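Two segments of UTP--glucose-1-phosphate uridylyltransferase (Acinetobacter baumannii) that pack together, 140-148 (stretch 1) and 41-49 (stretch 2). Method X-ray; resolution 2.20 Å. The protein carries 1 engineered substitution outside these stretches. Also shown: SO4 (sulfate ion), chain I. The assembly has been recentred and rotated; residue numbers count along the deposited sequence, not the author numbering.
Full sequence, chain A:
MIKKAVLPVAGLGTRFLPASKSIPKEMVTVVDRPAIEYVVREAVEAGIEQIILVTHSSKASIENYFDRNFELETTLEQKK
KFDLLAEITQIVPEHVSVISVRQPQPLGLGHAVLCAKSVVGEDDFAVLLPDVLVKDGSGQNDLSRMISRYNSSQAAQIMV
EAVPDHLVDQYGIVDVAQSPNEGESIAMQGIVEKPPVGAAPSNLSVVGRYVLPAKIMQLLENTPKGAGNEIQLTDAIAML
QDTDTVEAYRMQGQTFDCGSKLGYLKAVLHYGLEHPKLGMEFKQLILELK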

# COMPACT_ATOMS: atom_id res chain seq x y z
N GLN A 140 26.70 -8.59 26.49
CA GLN A 140 27.08 -9.09 25.13
C GLN A 140 26.01 -10.09 24.67
O GLN A 140 25.88 -11.16 25.30
CB GLN A 140 28.48 -9.72 25.08
CG GLN A 140 28.90 -10.08 23.65
CD GLN A 140 30.17 -10.89 23.49
OE1 GLN A 140 30.58 -11.21 22.37
NE2 GLN A 140 30.80 -11.25 24.61
N ASN A 141 25.27 -9.76 23.61
CA ASN A 141 24.10 -10.58 23.19
C ASN A 141 24.62 -11.93 22.67
O ASN A 141 25.81 -11.99 22.27
CB ASN A 141 23.12 -9.80 22.31
CG ASN A 141 23.55 -9.55 20.89
OD1 ASN A 141 24.38 -10.28 20.34
ND2 ASN A 141 22.94 -8.55 20.27
N ASP A 142 23.81 -12.97 22.80
CA ASP A 142 24.07 -14.34 22.26
C ASP A 142 24.45 -14.29 20.77
O ASP A 142 25.26 -15.11 20.36
CB ASP A 142 22.87 -15.26 22.46
CG ASP A 142 22.59 -15.62 23.91
OD1 ASP A 142 23.52 -16.11 24.57
OD2 ASP A 142 21.42 -15.45 24.35
N LEU A 143 23.86 -13.44 19.94
CA LEU A 143 24.18 -13.49 18.49
C LEU A 143 25.66 -13.15 18.29
O LEU A 143 26.29 -13.72 17.38
CB LEU A 143 23.31 -12.55 17.67
CG LEU A 143 23.66 -12.59 16.18
CD1 LEU A 143 23.37 -13.95 15.58
CD2 LEU A 143 22.92 -11.51 15.42
N SER A 144 26.16 -12.19 19.06
CA SER A 144 27.57 -11.73 18.98
C SER A 144 28.49 -12.83 19.50
O SER A 144 29.47 -13.17 18.82
CB SER A 144 27.71 -10.43 19.70
OG SER A 144 28.90 -10.40 20.45
N ARG A 145 28.17 -13.40 20.67
CA ARG A 145 28.93 -14.56 21.20
C ARG A 145 29.03 -15.62 20.11
O ARG A 145 30.13 -16.11 19.84
CB ARG A 145 28.23 -15.20 22.38
CG ARG A 145 28.58 -14.56 23.71
CD ARG A 145 27.47 -14.89 24.67
NE ARG A 145 27.23 -13.71 25.45
CZ ARG A 145 27.89 -13.40 26.54
NH1 ARG A 145 28.83 -14.22 26.99
NH2 ARG A 145 27.61 -12.28 27.18
N MET A 146 27.88 -15.98 19.54
CA MET A 146 27.73 -17.08 18.56
C MET A 146 28.49 -16.76 17.26
O MET A 146 29.07 -17.68 16.71
CB MET A 146 26.25 -17.36 18.30
CG MET A 146 26.05 -18.43 17.26
SD MET A 146 24.38 -19.10 17.28
CE MET A 146 23.66 -18.27 15.87
N ILE A 147 28.47 -15.51 16.76
CA ILE A 147 29.23 -15.10 15.53
C ILE A 147 30.74 -15.28 15.80
O ILE A 147 31.46 -15.86 14.93
CB ILE A 147 28.85 -13.66 15.08
CG1 ILE A 147 27.42 -13.62 14.51
CG2 ILE A 147 29.84 -13.07 14.07
CD1 ILE A 147 26.82 -12.25 14.32
N SER A 148 31.21 -14.84 16.96
CA SER A 148 32.66 -14.91 17.28
C SER A 148 33.05 -16.39 17.31
O SER A 148 33.94 -16.82 16.53
CB SER A 148 32.99 -14.13 18.54
OG SER A 148 32.85 -14.94 19.67
S SO4 I . 30.04 -13.28 30.91
O1 SO4 I . 30.22 -12.61 29.65
O2 SO4 I . 30.85 -12.63 31.90
O3 SO4 I . 30.46 -14.65 30.78
O4 SO4 I . 28.65 -13.23 31.31
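Stretch 2 41-49: REAVEAGIE

Where the end of one helix meets the beginning of another, both leave backbone groups without helical partners, and a single polar side chain can serve the two at once. The contact between 41-49 and 140-148 is a compact example, burying 337 Å² in all.

Stretch 2 enters as the last part of a helix, 41-44. It runs in the same general direction as stretch 1, so its contacts advance from Asn-141 at Glu-42 to Ile-147 at Ile-48. Arg-41 opens it without touching stretch 1; its carbonyl O receives Glu-45 N at 3.0 Å. Glu-42 makes the polar link: its backbone O accepts a hydrogen bond from Asn-141 ND2 at 2.9 Å. Asn-141 is the N-cap of the 142-148 helix, and its OD1 accepts from Ser-144 N at 2.9 Å, so one amide both caps its own helix and ties it to the other. The extended side chain of Glu-42 also passes Leu-143, OE1 to CB 4.1 Å.

Ala-43 points its CB away, yet its CA lies 3.9 Å from Leu-143 CD2. Val-44 likewise points away and begins a type I turn that runs to Gly-47, closed by Gly-47 N to Val-44 O at 3.0 Å. Within the turn, Glu-45 brings its CB to 4.0 Å from Asn-141 ND2.

Ala-46 is the centre of the packing. Ala-46 CA is 4.3 Å from Ser-144 CA, a close approach of the two backbones. Its methyl CB lies 3.6 Å from Ser-144 N, 3.8 Å from Leu-143 CD2 and 4.1 Å from Ile-147 CD1. Gly-47, whose positive phi favours glycine, makes no contact. The chain then continues in an extended conformation at Ile-48, whose side-chain end comes nearer to stretch 1 and sets CD1 4.3 Å from Ile-147 CD1. Glu-49 lies beyond reach.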

# COMPACT_ATOMS: atom_id res chain seq x y z
N ARG A 41 17.71 -4.49 16.16
CA ARG A 41 18.62 -3.94 17.20
C ARG A 41 19.63 -5.04 17.59
O ARG A 41 20.84 -4.77 17.58
CB ARG A 41 17.84 -3.29 18.36
CG ARG A 41 18.68 -2.47 19.33
CD ARG A 41 17.99 -1.96 20.60
NE ARG A 41 16.77 -1.16 20.41
CZ ARG A 41 15.55 -1.42 20.94
NH1 ARG A 41 15.33 -2.46 21.72
NH2 ARG A 41 14.53 -0.61 20.71
N GLU A 42 19.17 -6.27 17.86
CA GLU A 42 20.02 -7.43 18.24
C GLU A 42 21.11 -7.67 17.17
O GLU A 42 22.28 -7.86 17.55
CB GLU A 42 19.10 -8.64 18.50
CG GLU A 42 19.79 -10.00 18.72
CD GLU A 42 18.85 -11.21 18.67
OE1 GLU A 42 19.33 -12.38 18.77
OE2 GLU A 42 17.61 -11.00 18.55
N ALA A 43 20.75 -7.67 15.89
CA ALA A 43 21.66 -7.91 14.75
C ALA A 43 22.78 -6.86 14.72
O ALA A 43 24.00 -7.20 14.61
CB ALA A 43 20.88 -7.86 13.47
N VAL A 44 22.36 -5.60 14.74
CA VAL A 44 23.22 -4.40 14.58
C VAL A 44 24.23 -4.38 15.73
O VAL A 44 25.42 -4.09 15.47
CB VAL A 44 22.33 -3.14 14.50
CG1 VAL A 44 23.11 -1.88 14.88
CG2 VAL A 44 21.72 -2.98 13.11
N GLU A 45 23.79 -4.76 16.92
CA GLU A 45 24.63 -4.81 18.16
C GLU A 45 25.49 -6.08 18.23
O GLU A 45 26.18 -6.24 19.25
CB GLU A 45 23.74 -4.68 19.39
CG GLU A 45 23.59 -3.24 19.84
CD GLU A 45 22.34 -2.98 20.66
OE1 GLU A 45 21.97 -3.90 21.39
OE2 GLU A 45 21.76 -1.89 20.54
N ALA A 46 25.47 -6.94 17.20
CA ALA A 46 26.43 -8.05 17.00
C ALA A 46 27.29 -7.77 15.76
O ALA A 46 27.97 -8.70 15.26
CB ALA A 46 25.65 -9.33 16.89
N GLY A 47 27.23 -6.53 15.28
CA GLY A 47 28.08 -5.99 14.21
C GLY A 47 27.50 -6.23 12.83
O GLY A 47 28.26 -6.08 11.86
N ILE A 48 26.21 -6.57 12.72
CA ILE A 48 25.59 -6.70 11.37
C ILE A 48 25.47 -5.29 10.77
O ILE A 48 25.15 -4.32 11.51
CB ILE A 48 24.24 -7.47 11.39
CG1 ILE A 48 24.42 -8.89 11.94
CG2 ILE A 48 23.57 -7.46 10.01
CD1 ILE A 48 25.31 -9.77 11.09
N GLU A 49 25.66 -5.21 9.47
CA GLU A 49 25.67 -3.94 8.71
C GLU A 49 24.63 -3.93 7.59
O GLU A 49 24.25 -2.82 7.19
CB GLU A 49 27.06 -3.73 8.11
CG GLU A 49 28.06 -3.28 9.16
CD GLU A 49 29.48 -3.01 8.68
OE1 GLU A 49 29.75 -3.20 7.47
OE2 GLU A 49 30.29 -2.64 9.54